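Local coordinates for protein nitrite oxidoreductase subunit A (Kuenenia stuttgartiensis, PDB 7B04) that belongs to the molybdopterin oxidoreductase family and binds a molybdenum atom, two pterin guanylate esters (MD1) and an iron/sulfur cluster, at residues R123-L131 / S679-S687; P696-E707 / W720-S731. All blocks are in the same frame, centred on the assembly; numbering follows the deposited sequence.

Contact 1: R123-L131 / S679-S687; sequences RRVYGPYRL and STDIEITGS. With MD1 (phosphoric acid 4-(2-amino-4-oxo-3,4,5,6,-tetrahydro-pteridin-6-yl)-2-hydroxy-3,4-dimercapto-but-3-en-yl ester guanylate ester), chain C.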
loop_
_atom_site.group_PDB
_atom_site.type_symbol
_atom_site.label_atom_id
_atom_site.label_comp_id
_atom_site.label_asym_id
_atom_site.label_seq_id
_atom_site.Cartn_x
_atom_site.Cartn_y
_atom_site.Cartn_z
ATOM N N ARG B 123 -4.637 13.699 1.303
ATOM C CA ARG B 123 -3.432 14.133 2.007
ATOM C C ARG B 123 -2.360 14.604 1.037
ATOM O O ARG B 123 -1.523 15.445 1.381
ATOM C CB ARG B 123 -2.897 12.990 2.872
ATOM C CG ARG B 123 -3.138 13.199 4.333
ATOM C CD ARG B 123 -2.134 14.182 4.884
ATOM N NE ARG B 123 -2.571 14.788 6.132
ATOM C CZ ARG B 123 -2.040 14.489 7.306
ATOM N NH1 ARG B 123 -2.514 15.033 8.416
ATOM N NH2 ARG B 123 -1.072 13.587 7.374
ATOM N N ARG B 124 -2.382 14.079 -0.177
ATOM C CA ARG B 124 -1.475 14.546 -1.215
ATOM C C ARG B 124 -2.043 15.774 -1.907
ATOM O O ARG B 124 -1.295 16.642 -2.373
ATOM C CB ARG B 124 -1.235 13.441 -2.245
ATOM C CG ARG B 124 -0.549 12.213 -1.734
ATOM C CD ARG B 124 -0.551 11.176 -2.837
ATOM N NE ARG B 124 0.282 11.626 -3.951
ATOM C CZ ARG B 124 0.261 11.090 -5.168
ATOM N NH1 ARG B 124 1.046 11.567 -6.129
ATOM N NH2 ARG B 124 -0.561 10.080 -5.434
ATOM N N VAL B 125 -3.369 15.845 -1.997
ATOM C CA VAL B 125 -4.027 16.952 -2.682
ATOM C C VAL B 125 -3.765 18.266 -1.946
ATOM O O VAL B 125 -3.398 19.280 -2.551
ATOM C CB VAL B 125 -5.532 16.659 -2.799
ATOM C CG1 VAL B 125 -6.256 17.873 -3.334
ATOM C CG2 VAL B 125 -5.775 15.444 -3.680
ATOM N N TYR B 126 -3.920 18.260 -0.623
ATOM C CA TYR B 126 -3.614 19.429 0.198
ATOM C C TYR B 126 -2.279 19.279 0.917
ATOM O O TYR B 126 -2.139 19.681 2.075
ATOM C CB TYR B 126 -4.730 19.692 1.202
ATOM C CG TYR B 126 -6.120 19.783 0.620
ATOM C CD1 TYR B 126 -6.568 20.954 0.019
ATOM C CD2 TYR B 126 -6.990 18.704 0.684
ATOM C CE1 TYR B 126 -7.848 21.042 -0.506
ATOM C CE2 TYR B 126 -8.269 18.784 0.163
ATOM C CZ TYR B 126 -8.693 19.955 -0.431
ATOM O OH TYR B 126 -9.965 20.030 -0.948
ATOM N N GLY B 127 -1.266 18.734 0.248
ATOM C CA GLY B 127 -0.039 18.375 0.915
ATOM C C GLY B 127 1.109 19.332 0.672
ATOM O O GLY B 127 1.026 20.261 -0.141
ATOM N N PRO B 128 2.208 19.122 1.399
ATOM C CA PRO B 128 3.360 20.028 1.314
ATOM C C PRO B 128 4.287 19.760 0.139
ATOM O O PRO B 128 5.216 20.545 -0.083
ATOM C CB PRO B 128 4.077 19.773 2.646
ATOM C CG PRO B 128 3.788 18.338 2.935
ATOM C CD PRO B 128 2.402 18.066 2.407
ATOM N N TYR B 129 4.075 18.683 -0.611
ATOM C CA TYR B 129 4.911 18.330 -1.750
ATOM C C TYR B 129 4.265 18.745 -3.062
ATOM O O TYR B 129 4.797 18.448 -4.136
ATOM C CB TYR B 129 5.189 16.823 -1.750
ATOM C CG TYR B 129 5.623 16.303 -0.398
ATOM C CD1 TYR B 129 6.875 16.612 0.115
ATOM C CD2 TYR B 129 4.775 15.518 0.371
ATOM C CE1 TYR B 129 7.273 16.148 1.353
ATOM C CE2 TYR B 129 5.165 15.046 1.611
ATOM C CZ TYR B 129 6.417 15.364 2.096
ATOM O OH TYR B 129 6.817 14.901 3.328
ATOM N N ARG B 130 3.130 19.427 -2.977
ATOM C CA ARG B 130 2.325 19.792 -4.132
ATOM C C ARG B 130 3.009 20.819 -5.027
ATOM O O ARG B 130 3.663 21.751 -4.550
ATOM C CB ARG B 130 0.990 20.352 -3.647
ATOM C CG ARG B 130 -0.036 20.488 -4.722
ATOM C CD ARG B 130 -0.678 19.158 -4.996
ATOM N NE ARG B 130 -1.291 19.146 -6.315
ATOM C CZ ARG B 130 -2.584 19.345 -6.527
ATOM N NH1 ARG B 130 -3.064 19.322 -7.761
ATOM N NH2 ARG B 130 -3.393 19.572 -5.501
ATOM N N LEU B 131 2.853 20.638 -6.338
ATOM C CA LEU B 131 3.231 21.677 -7.286
ATOM C C LEU B 131 2.195 22.793 -7.245
ATOM O O LEU B 131 0.987 22.539 -7.226
ATOM C CB LEU B 131 3.327 21.112 -8.702
ATOM C CG LEU B 131 4.643 20.467 -9.138
ATOM C CD1 LEU B 131 4.528 19.956 -10.565
ATOM C CD2 LEU B 131 5.789 21.455 -9.010
ATOM N N SER B 679 8.738 18.295 -17.490
ATOM C CA SER B 679 7.877 17.345 -16.809
ATOM C C SER B 679 6.573 18.020 -16.422
ATOM O O SER B 679 6.572 19.121 -15.862
ATOM C CB SER B 679 8.560 16.759 -15.575
ATOM O OG SER B 679 7.676 15.900 -14.875
ATOM N N THR B 680 5.472 17.351 -16.729
ATOM C CA THR B 680 4.159 17.697 -16.214
ATOM C C THR B 680 3.842 16.814 -15.018
ATOM O O THR B 680 4.025 15.592 -15.075
ATOM C CB THR B 680 3.086 17.511 -17.279
ATOM O OG1 THR B 680 3.317 18.435 -18.346
ATOM C CG2 THR B 680 1.723 17.753 -16.689
ATOM N N ASP B 681 3.402 17.427 -13.926
ATOM C CA ASP B 681 3.140 16.663 -12.716
ATOM C C ASP B 681 2.263 17.487 -11.779
ATOM O O ASP B 681 1.893 18.628 -12.075
ATOM C CB ASP B 681 4.448 16.242 -12.039
ATOM C CG ASP B 681 4.253 15.081 -11.092
ATOM O OD1 ASP B 681 3.121 14.900 -10.593
ATOM O OD2 ASP B 681 5.225 14.335 -10.876
ATOM N N ILE B 682 1.914 16.873 -10.648
ATOM C CA ILE B 682 1.135 17.513 -9.594
ATOM C C ILE B 682 1.948 17.711 -8.326
ATOM O O ILE B 682 1.505 18.452 -7.431
ATOM C CB ILE B 682 -0.149 16.716 -9.279
ATOM C CG1 ILE B 682 0.213 15.334 -8.735
ATOM C CG2 ILE B 682 -1.009 16.585 -10.526
ATOM C CD1 ILE B 682 -0.965 14.563 -8.187
ATOM N N GLU B 683 3.118 17.086 -8.222
ATOM C CA GLU B 683 3.995 17.207 -7.069
ATOM C C GLU B 683 5.421 17.439 -7.547
ATOM O O GLU B 683 5.774 17.115 -8.685
ATOM C CB GLU B 683 3.960 15.938 -6.200
ATOM C CG GLU B 683 2.897 15.907 -5.112
ATOM C CD GLU B 683 2.731 14.519 -4.515
ATOM O OE1 GLU B 683 2.949 13.526 -5.244
ATOM O OE2 GLU B 683 2.390 14.419 -3.319
ATOM N N ILE B 684 6.249 17.999 -6.669
ATOM C CA ILE B 684 7.675 18.135 -6.953
ATOM C C ILE B 684 8.330 16.790 -6.637
ATOM O O ILE B 684 8.350 16.348 -5.488
ATOM C CB ILE B 684 8.301 19.296 -6.165
ATOM C CG1 ILE B 684 9.767 19.502 -6.548
ATOM C CG2 ILE B 684 8.100 19.152 -4.648
ATOM C CD1 ILE B 684 10.293 20.870 -6.162
ATOM N N THR B 685 8.837 16.115 -7.668
ATOM C CA THR B 685 9.139 14.690 -7.578
ATOM C C THR B 685 10.618 14.328 -7.613
ATOM O O THR B 685 10.944 13.136 -7.547
ATOM C CB THR B 685 8.414 13.940 -8.697
ATOM O OG1 THR B 685 8.625 14.617 -9.943
ATOM C CG2 THR B 685 6.930 13.877 -8.396
ATOM N N GLY B 686 11.521 15.298 -7.682
ATOM C CA GLY B 686 12.915 14.969 -7.913
ATOM C C GLY B 686 13.247 14.721 -9.372
ATOM O O GLY B 686 14.395 14.923 -9.780
ATOM N N SER B 687 12.276 14.269 -10.170
ATOM C CA SER B 687 12.439 14.411 -11.612
ATOM C C SER B 687 12.301 15.872 -12.023
ATOM O O SER B 687 12.968 16.314 -12.962
ATOM C CB SER B 687 11.437 13.537 -12.364
ATOM O OG SER B 687 11.703 12.160 -12.153
HETATM P PB MD1 C . 5.917 5.655 -13.275
HETATM O O3B MD1 C . 5.340 5.683 -11.735
HETATM O O1B MD1 C . 7.031 6.667 -13.376
HETATM O O2B MD1 C . 4.807 6.042 -14.224
HETATM O O3A MD1 C . 6.486 4.167 -13.716
HETATM C C10 MD1 C . 6.094 2.998 -13.056
HETATM C C11 MD1 C . 7.310 2.031 -12.962
HETATM O O11 MD1 C . 8.006 2.201 -11.524
HETATM C C12 MD1 C . 6.947 0.773 -13.213
HETATM S S12 MD1 C . 5.184 0.400 -13.442
HETATM C C13 MD1 C . 7.904 -0.448 -13.347
HETATM S S13 MD1 C . 7.046 -2.015 -13.687
HETATM C C14 MD1 C . 9.353 -0.515 -13.224
HETATM N N15 MD1 C . 9.616 -1.284 -11.843
HETATM C C16 MD1 C . 10.919 -1.181 -11.313
HETATM C C15 MD1 C . 11.311 -2.081 -10.195
HETATM O O14 MD1 C . 10.533 -2.873 -9.780
HETATM N N17 MD1 C . 12.673 -1.990 -9.606
HETATM C C17 MD1 C . 13.682 -0.954 -10.146
HETATM N N16 MD1 C . 15.012 -0.869 -9.573
HETATM N N18 MD1 C . 13.298 -0.036 -11.281
HETATM C C20 MD1 C . 11.987 -0.109 -11.869
HETATM N N8 MD1 C . 11.679 0.772 -12.917
HETATM C C7 MD1 C . 10.180 0.718 -13.470
HETATM P PA MD1 C . 4.552 6.980 -11.086
HETATM O O1A MD1 C . 3.604 6.531 -10.002
HETATM O O2A MD1 C . 5.590 7.891 -10.500
HETATM O "O5'" MD1 C . 3.738 7.884 -12.194
HETATM C "C5'" MD1 C . 2.868 8.852 -11.675
HETATM C "C4'" MD1 C . 3.552 10.263 -11.661
HETATM O "O4'" MD1 C . 2.608 11.305 -12.327
HETATM C "C1'" MD1 C . 1.975 12.101 -11.146
HETATM N N9 MD1 C . 0.496 12.193 -11.292
HETATM C C4 MD1 C . -0.002 12.903 -12.290
HETATM N N3 MD1 C . 0.664 13.674 -13.372
HETATM C C2 MD1 C . -0.148 14.372 -14.360
HETATM N N2 MD1 C . 0.507 15.119 -15.409
HETATM N N1 MD1 C . -1.586 14.324 -14.303
HETATM C C6 MD1 C . -2.218 13.580 -13.260
HETATM O O6 MD1 C . -3.401 13.537 -13.208
HETATM C C5 MD1 C . -1.361 12.846 -12.221
HETATM N N7 MD1 C . -1.676 12.098 -11.169
HETATM C C8 MD1 C . -0.530 11.686 -10.583
HETATM C "C2'" MD1 C . 2.295 11.468 -10.088
HETATM O "O2'" MD1 C . 2.513 12.403 -8.989
HETATM C "C3'" MD1 C . 3.703 10.679 -10.462
HETATM O "O3'" MD1 C . 4.815 11.619 -10.377
#
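Arg-124, near the end of helix 121-125, makes a salt bridge to Glu-683, with NH1 2.9 Å from OE1. The two side chains cross at about a right angle: OE1 lies close to the guanidinium plane, whereas NH1 meets the carboxylate from above, 47° out of its plane. A bend at chi3 (66°) steers the guanidinium there, and NH1 also binds Gln-925 OE1. Beside this pair Asp-681 grips the ribose of MD1 with both oxygens: OD1 accepts from O2' at 3.0 Å, OD2 from O3' at 2.8 Å. Two donors share Ile-682 O, reaching it from opposite faces of its carbonyl plane: Leu-131 N at 2.8 Å and Arg-130 NE at 3.1 Å. Arg-130 also binds Val-125 O through NH2 and Glu-702 through NH1. A bond from Ile-684 N to Tyr-129 O (3.0 Å) completes the single bridge between Arg-130 and Glu-683. Around these bonds carbon packs on carbon: Leu-131 lays CG against Glu-683 C (3.5 Å), and Ile-682 CD1 touches the guanine at C8 (3.8 Å). In this buried setting Glu-683 probably offsets the charge of Arg-124, while the Ile-682 carbonyl, gripped by two donors, probably helps position the loop after Asp-681, which holds the MD1 ribose.

Contact 2: P696-E707 / W720-S731; sequences PANSWVEFQEFE and WGKTGITPVYES. With MD1 (phosphoric acid 4-(2-amino-4-oxo-3,4,5,6,-tetrahydro-pteridin-6-yl)-2-hydroxy-3,4-dimercapto-but-3-en-yl ester guanylate ester), chain C.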
loop_
_atom_site.group_PDB
_atom_site.type_symbol
_atom_site.label_atom_id
_atom_site.label_comp_id
_atom_site.label_asym_id
_atom_site.label_seq_id
_atom_site.Cartn_x
_atom_site.Cartn_y
_atom_site.Cartn_z
ATOM N N PRO B 696 2.409 22.421 -13.511
ATOM C CA PRO B 696 1.450 21.868 -12.545
ATOM C C PRO B 696 0.148 21.499 -13.239
ATOM O O PRO B 696 -0.512 22.346 -13.845
ATOM C CB PRO B 696 1.260 23.008 -11.540
ATOM C CG PRO B 696 1.571 24.238 -12.314
ATOM C CD PRO B 696 2.632 23.862 -13.308
ATOM N N ALA B 697 -0.208 20.226 -13.155
ATOM C CA ALA B 697 -1.436 19.706 -13.728
ATOM C C ALA B 697 -2.491 19.508 -12.649
ATOM O O ALA B 697 -2.199 19.482 -11.452
ATOM C CB ALA B 697 -1.176 18.384 -14.445
ATOM N N ASN B 698 -3.733 19.369 -13.094
ATOM C CA ASN B 698 -4.835 19.089 -12.189
ATOM C C ASN B 698 -4.835 17.613 -11.814
ATOM O O ASN B 698 -4.667 16.746 -12.677
ATOM C CB ASN B 698 -6.163 19.465 -12.839
ATOM C CG ASN B 698 -6.432 20.955 -12.796
ATOM O OD1 ASN B 698 -6.103 21.627 -11.820
ATOM N ND2 ASN B 698 -7.051 21.475 -13.849
ATOM N N SER B 699 -5.010 17.327 -10.527
ATOM C CA SER B 699 -5.128 15.946 -10.086
ATOM C C SER B 699 -6.494 15.396 -10.493
ATOM O O SER B 699 -7.324 16.092 -11.085
ATOM C CB SER B 699 -4.916 15.852 -8.576
ATOM O OG SER B 699 -5.938 16.537 -7.873
ATOM N N TRP B 700 -6.738 14.124 -10.169
ATOM C CA TRP B 700 -7.976 13.487 -10.607
ATOM C C TRP B 700 -9.207 14.129 -9.984
ATOM O O TRP B 700 -10.306 13.994 -10.534
ATOM C CB TRP B 700 -7.961 11.990 -10.292
ATOM C CG TRP B 700 -6.708 11.297 -10.701
ATOM C CD1 TRP B 700 -6.177 11.228 -11.957
ATOM C CD2 TRP B 700 -5.830 10.559 -9.852
ATOM N NE1 TRP B 700 -5.015 10.496 -11.937
ATOM C CE2 TRP B 700 -4.781 10.072 -10.655
ATOM C CE3 TRP B 700 -5.827 10.262 -8.486
ATOM C CZ2 TRP B 700 -3.741 9.310 -10.138
ATOM C CZ3 TRP B 700 -4.795 9.505 -7.976
ATOM C CH2 TRP B 700 -3.766 9.039 -8.798
ATOM N N VAL B 701 -9.053 14.828 -8.856
ATOM C CA VAL B 701 -10.192 15.484 -8.219
ATOM C C VAL B 701 -10.338 16.941 -8.623
ATOM O O VAL B 701 -11.336 17.577 -8.250
ATOM C CB VAL B 701 -10.100 15.428 -6.680
ATOM C CG1 VAL B 701 -10.137 13.997 -6.203
ATOM C CG2 VAL B 701 -8.839 16.127 -6.197
ATOM N N GLU B 702 -9.384 17.496 -9.365
ATOM C CA GLU B 702 -9.484 18.873 -9.830
ATOM C C GLU B 702 -9.530 18.948 -11.351
ATOM O O GLU B 702 -9.048 19.908 -11.949
ATOM C CB GLU B 702 -8.323 19.716 -9.310
ATOM C CG GLU B 702 -7.743 19.263 -7.989
ATOM C CD GLU B 702 -6.349 19.809 -7.765
ATOM O OE1 GLU B 702 -5.373 19.120 -8.125
ATOM O OE2 GLU B 702 -6.228 20.938 -7.246
ATOM N N PHE B 703 -10.162 17.976 -12.001
ATOM C CA PHE B 703 -10.203 17.985 -13.455
ATOM C C PHE B 703 -11.271 18.973 -13.899
ATOM O O PHE B 703 -12.412 18.911 -13.434
ATOM C CB PHE B 703 -10.517 16.593 -14.005
ATOM C CG PHE B 703 -9.313 15.705 -14.170
ATOM C CD1 PHE B 703 -8.030 16.214 -14.078
ATOM C CD2 PHE B 703 -9.472 14.358 -14.439
ATOM C CE1 PHE B 703 -6.931 15.388 -14.237
ATOM C CE2 PHE B 703 -8.379 13.530 -14.599
ATOM C CZ PHE B 703 -7.108 14.045 -14.498
ATOM N N GLN B 704 -10.891 19.915 -14.761
ATOM C CA GLN B 704 -11.832 20.849 -15.363
ATOM C C GLN B 704 -12.255 20.427 -16.765
ATOM O O GLN B 704 -12.799 21.244 -17.515
ATOM C CB GLN B 704 -11.226 22.251 -15.393
ATOM C CG GLN B 704 -11.229 22.956 -14.049
ATOM C CD GLN B 704 -10.218 24.083 -13.989
ATOM O OE1 GLN B 704 -9.256 24.112 -14.757
ATOM N NE2 GLN B 704 -10.437 25.025 -13.082
ATOM N N GLU B 705 -12.030 19.167 -17.125
ATOM C CA GLU B 705 -12.411 18.638 -18.426
ATOM C C GLU B 705 -12.509 17.126 -18.286
ATOM O O GLU B 705 -11.869 16.527 -17.419
ATOM C CB GLU B 705 -11.392 19.058 -19.499
ATOM C CG GLU B 705 -11.560 18.456 -20.888
ATOM C CD GLU B 705 -12.793 18.962 -21.611
ATOM O OE1 GLU B 705 -13.882 18.389 -21.404
ATOM O OE2 GLU B 705 -12.671 19.933 -22.387
ATOM N N PHE B 706 -13.311 16.513 -19.152
ATOM C CA PHE B 706 -13.583 15.090 -19.013
ATOM C C PHE B 706 -12.383 14.258 -19.456
ATOM O O PHE B 706 -11.557 14.691 -20.263
ATOM C CB PHE B 706 -14.824 14.701 -19.813
ATOM C CG PHE B 706 -16.070 15.407 -19.367
ATOM C CD1 PHE B 706 -16.611 15.152 -18.119
ATOM C CD2 PHE B 706 -16.704 16.318 -20.196
ATOM C CE1 PHE B 706 -17.755 15.801 -17.698
ATOM C CE2 PHE B 706 -17.852 16.965 -19.784
ATOM C CZ PHE B 706 -18.381 16.703 -18.534
ATOM N N GLU B 707 -12.288 13.048 -18.904
ATOM C CA GLU B 707 -11.187 12.152 -19.216
ATOM C C GLU B 707 -11.674 10.710 -19.263
ATOM O O GLU B 707 -12.587 10.320 -18.533
ATOM C CB GLU B 707 -10.053 12.289 -18.194
ATOM C CG GLU B 707 -8.768 11.656 -18.657
ATOM C CD GLU B 707 -8.239 12.309 -19.917
ATOM O OE1 GLU B 707 -8.304 13.551 -20.016
ATOM O OE2 GLU B 707 -7.788 11.584 -20.825
ATOM N N TRP B 720 -14.620 10.709 -16.138
ATOM C CA TRP B 720 -14.808 11.617 -15.016
ATOM C C TRP B 720 -14.215 12.987 -15.339
ATOM O O TRP B 720 -13.447 13.161 -16.294
ATOM C CB TRP B 720 -14.203 11.039 -13.744
ATOM C CG TRP B 720 -12.732 11.177 -13.640
ATOM C CD1 TRP B 720 -12.052 12.072 -12.873
ATOM C CD2 TRP B 720 -11.744 10.393 -14.322
ATOM N NE1 TRP B 720 -10.700 11.886 -13.022
ATOM C CE2 TRP B 720 -10.485 10.865 -13.910
ATOM C CE3 TRP B 720 -11.803 9.340 -15.237
ATOM C CZ2 TRP B 720 -9.295 10.322 -14.378
ATOM C CZ3 TRP B 720 -10.617 8.804 -15.702
ATOM C CH2 TRP B 720 -9.381 9.294 -15.272
ATOM N N GLY B 721 -14.658 13.977 -14.578
ATOM C CA GLY B 721 -14.166 15.342 -14.659
ATOM C C GLY B 721 -15.200 16.377 -14.261
ATOM O O GLY B 721 -16.406 16.137 -14.285
ATOM N N LYS B 722 -14.721 17.584 -13.975
ATOM C CA LYS B 722 -15.472 18.783 -13.615
ATOM C C LYS B 722 -16.374 18.646 -12.405
ATOM O O LYS B 722 -17.085 19.607 -12.082
ATOM C CB LYS B 722 -16.375 19.256 -14.758
ATOM C CG LYS B 722 -15.810 19.191 -16.155
ATOM C CD LYS B 722 -16.927 19.574 -17.115
ATOM C CE LYS B 722 -16.388 20.005 -18.458
ATOM N NZ LYS B 722 -17.480 20.438 -19.379
ATOM N N THR B 723 -16.351 17.524 -11.695
ATOM C CA THR B 723 -17.286 17.314 -10.596
ATOM C C THR B 723 -16.619 17.376 -9.225
ATOM O O THR B 723 -17.288 17.173 -8.203
ATOM C CB THR B 723 -18.004 15.976 -10.781
ATOM O OG1 THR B 723 -19.115 15.874 -9.876
ATOM C CG2 THR B 723 -17.044 14.834 -10.539
ATOM N N GLY B 724 -15.325 17.654 -9.176
ATOM C CA GLY B 724 -14.577 17.670 -7.924
ATOM C C GLY B 724 -14.436 19.067 -7.351
ATOM O O GLY B 724 -15.373 19.876 -7.377
ATOM N N ILE B 725 -13.237 19.367 -6.863
ATOM C CA ILE B 725 -12.939 20.646 -6.244
ATOM C C ILE B 725 -12.250 21.546 -7.260
ATOM O O ILE B 725 -11.692 21.093 -8.264
ATOM C CB ILE B 725 -12.067 20.479 -4.977
ATOM C CG1 ILE B 725 -10.711 19.867 -5.333
ATOM C CG2 ILE B 725 -12.788 19.628 -3.936
ATOM C CD1 ILE B 725 -9.707 19.886 -4.191
ATOM N N THR B 726 -12.283 22.848 -6.990
ATOM C CA THR B 726 -11.555 23.788 -7.819
ATOM C C THR B 726 -10.055 23.603 -7.591
ATOM O O THR B 726 -9.634 23.182 -6.510
ATOM C CB THR B 726 -11.963 25.228 -7.504
ATOM O OG1 THR B 726 -11.166 25.735 -6.426
ATOM C CG2 THR B 726 -13.434 25.299 -7.123
ATOM N N PRO B 727 -9.234 23.878 -8.603
ATOM C CA PRO B 727 -7.787 23.682 -8.457
ATOM C C PRO B 727 -7.234 24.408 -7.241
ATOM O O PRO B 727 -7.456 25.605 -7.049
ATOM C CB PRO B 727 -7.224 24.250 -9.763
ATOM C CG PRO B 727 -8.328 24.081 -10.742
ATOM C CD PRO B 727 -9.594 24.309 -9.965
ATOM N N VAL B 728 -6.504 23.659 -6.413
ATOM C CA VAL B 728 -5.960 24.212 -5.179
ATOM C C VAL B 728 -4.906 25.267 -5.490
ATOM O O VAL B 728 -4.814 26.295 -4.807
ATOM C CB VAL B 728 -5.395 23.080 -4.303
ATOM C CG1 VAL B 728 -5.043 23.597 -2.939
ATOM C CG2 VAL B 728 -6.402 21.949 -4.191
ATOM N N TYR B 729 -4.103 25.038 -6.528
ATOM C CA TYR B 729 -3.082 25.999 -6.920
ATOM C C TYR B 729 -3.207 26.336 -8.403
ATOM O O TYR B 729 -4.186 25.952 -9.052
ATOM C CB TYR B 729 -1.696 25.447 -6.594
ATOM C CG TYR B 729 -1.506 25.074 -5.135
ATOM C CD1 TYR B 729 -1.259 26.046 -4.175
ATOM C CD2 TYR B 729 -1.576 23.748 -4.721
ATOM C CE1 TYR B 729 -1.086 25.710 -2.842
ATOM C CE2 TYR B 729 -1.404 23.403 -3.391
ATOM C CZ TYR B 729 -1.158 24.389 -2.456
ATOM O OH TYR B 729 -0.985 24.052 -1.132
ATOM N N GLU B 730 -2.215 27.039 -8.952
ATOM C CA GLU B 730 -2.247 27.501 -10.342
ATOM C C GLU B 730 -1.942 26.342 -11.285
ATOM O O GLU B 730 -0.851 26.215 -11.847
ATOM C CB GLU B 730 -1.272 28.652 -10.544
ATOM C CG GLU B 730 -1.423 29.358 -11.880
ATOM C CD GLU B 730 -0.467 30.521 -12.039
ATOM O OE1 GLU B 730 0.380 30.724 -11.144
ATOM O OE2 GLU B 730 -0.561 31.233 -13.062
ATOM N N SER B 731 -2.934 25.475 -11.459
ATOM C CA SER B 731 -2.799 24.287 -12.289
ATOM C C SER B 731 -3.780 24.331 -13.455
ATOM O O SER B 731 -4.802 25.022 -13.412
ATOM C CB SER B 731 -3.025 23.006 -11.476
ATOM O OG SER B 731 -4.385 22.875 -11.101
HETATM P PB MD1 C . 5.917 5.655 -13.275
HETATM O O3B MD1 C . 5.340 5.683 -11.735
HETATM O O1B MD1 C . 7.031 6.667 -13.376
HETATM O O2B MD1 C . 4.807 6.042 -14.224
HETATM O O3A MD1 C . 6.486 4.167 -13.716
HETATM C C10 MD1 C . 6.094 2.998 -13.056
HETATM C C11 MD1 C . 7.310 2.031 -12.962
HETATM O O11 MD1 C . 8.006 2.201 -11.524
HETATM C C12 MD1 C . 6.947 0.773 -13.213
HETATM S S12 MD1 C . 5.184 0.400 -13.442
HETATM C C13 MD1 C . 7.904 -0.448 -13.347
HETATM S S13 MD1 C . 7.046 -2.015 -13.687
HETATM C C14 MD1 C . 9.353 -0.515 -13.224
HETATM N N15 MD1 C . 9.616 -1.284 -11.843
HETATM C C16 MD1 C . 10.919 -1.181 -11.313
HETATM C C15 MD1 C . 11.311 -2.081 -10.195
HETATM O O14 MD1 C . 10.533 -2.873 -9.780
HETATM N N17 MD1 C . 12.673 -1.990 -9.606
HETATM C C17 MD1 C . 13.682 -0.954 -10.146
HETATM N N16 MD1 C . 15.012 -0.869 -9.573
HETATM N N18 MD1 C . 13.298 -0.036 -11.281
HETATM C C20 MD1 C . 11.987 -0.109 -11.869
HETATM N N8 MD1 C . 11.679 0.772 -12.917
HETATM C C7 MD1 C . 10.180 0.718 -13.470
HETATM P PA MD1 C . 4.552 6.980 -11.086
HETATM O O1A MD1 C . 3.604 6.531 -10.002
HETATM O O2A MD1 C . 5.590 7.891 -10.500
HETATM O "O5'" MD1 C . 3.738 7.884 -12.194
HETATM C "C5'" MD1 C . 2.868 8.852 -11.675
HETATM C "C4'" MD1 C . 3.552 10.263 -11.661
HETATM O "O4'" MD1 C . 2.608 11.305 -12.327
HETATM C "C1'" MD1 C . 1.975 12.101 -11.146
HETATM N N9 MD1 C . 0.496 12.193 -11.292
HETATM C C4 MD1 C . -0.002 12.903 -12.290
HETATM N N3 MD1 C . 0.664 13.674 -13.372
HETATM C C2 MD1 C . -0.148 14.372 -14.360
HETATM N N2 MD1 C . 0.507 15.119 -15.409
HETATM N N1 MD1 C . -1.586 14.324 -14.303
HETATM C C6 MD1 C . -2.218 13.580 -13.260
HETATM O O6 MD1 C . -3.401 13.537 -13.208
HETATM C C5 MD1 C . -1.361 12.846 -12.221
HETATM N N7 MD1 C . -1.676 12.098 -11.169
HETATM C C8 MD1 C . -0.530 11.686 -10.583
HETATM C "C2'" MD1 C . 2.295 11.468 -10.088
HETATM O "O2'" MD1 C . 2.513 12.403 -8.989
HETATM C "C3'" MD1 C . 3.703 10.679 -10.462
HETATM O "O3'" MD1 C . 4.815 11.619 -10.377
#
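Trp-720 sets CG between its backbone N and carbonyl carbon (chi1 79°), which swings the indole to the Phe-703 ring, whose own CG is anti to its carbonyl carbon (chi1 -86°). The phenyl ring and the five-membered ring of Trp-720 are slid apart rather than stacked squarely, with centroids 5.0 Å apart and planes at 30°. On a face of the indole sits Glu-707 CB, 4.2 Å from the centroid of the six-membered ring in a CH-pi contact, and at the indole edge NE1 gives a weak bond to Trp-700 O (3.3 Å). Glu-707 and Trp-720 also form an antiparallel hydrogen-bonded pair.

Farther along, the carboxylate of Glu-702 links both segments. Its OE2 takes Val-728 N at 2.9 Å, nearly in line with the C-O bond, while OE1, the partner of Arg-130, accepts Ser-699 N and OG from opposite faces. Backbone bonds from Ile-725 N to Val-701 O (3.0 Å) and from Lys-722 N to Phe-703 O (2.7 Å) draw the second segment around the type I turn at residues 699-702. Lys-722 lays CD over a face of the Phe-706 ring, 4.0 Å from its centroid.

Toward MD1, Trp-700 CZ2 lies 3.6 Å from MD1 N7, and MD1 O6 meets the edge of Phe-703. The pair of loops packs against strand 61-66 through Trp-700, Val-701 and Trp-720, against helix 121-125 through Val-701 and Ile-725, and against helix 174-191 through Pro-696 and Glu-730.

Overall arrangement
From the N terminus, the chain passes helix 121-125 and enters 123-131; contact 1 closes only after 547 further residues, when 679-687 leaves strand 676-681. Contact 2 follows in series, neither nested nor crossed: 696-707 leaves strand 693-696, and just 12 residues, including parts of two short strands, lead to 720-731, which runs on toward helix 734-749. Strands 676-681 and 693-696 are parallel neighbours in one mixed sheet, so one segment of each contact, 679-687 and 696-707, leaves a neighbouring strand of that sheet. The contacts touch through a probable hydrogen bond between Asp-681 O and Ala-697 N and through packing of Ile-682 CG2 on Ala-697 O, with centres about 14 Å apart, and both border the same MD1.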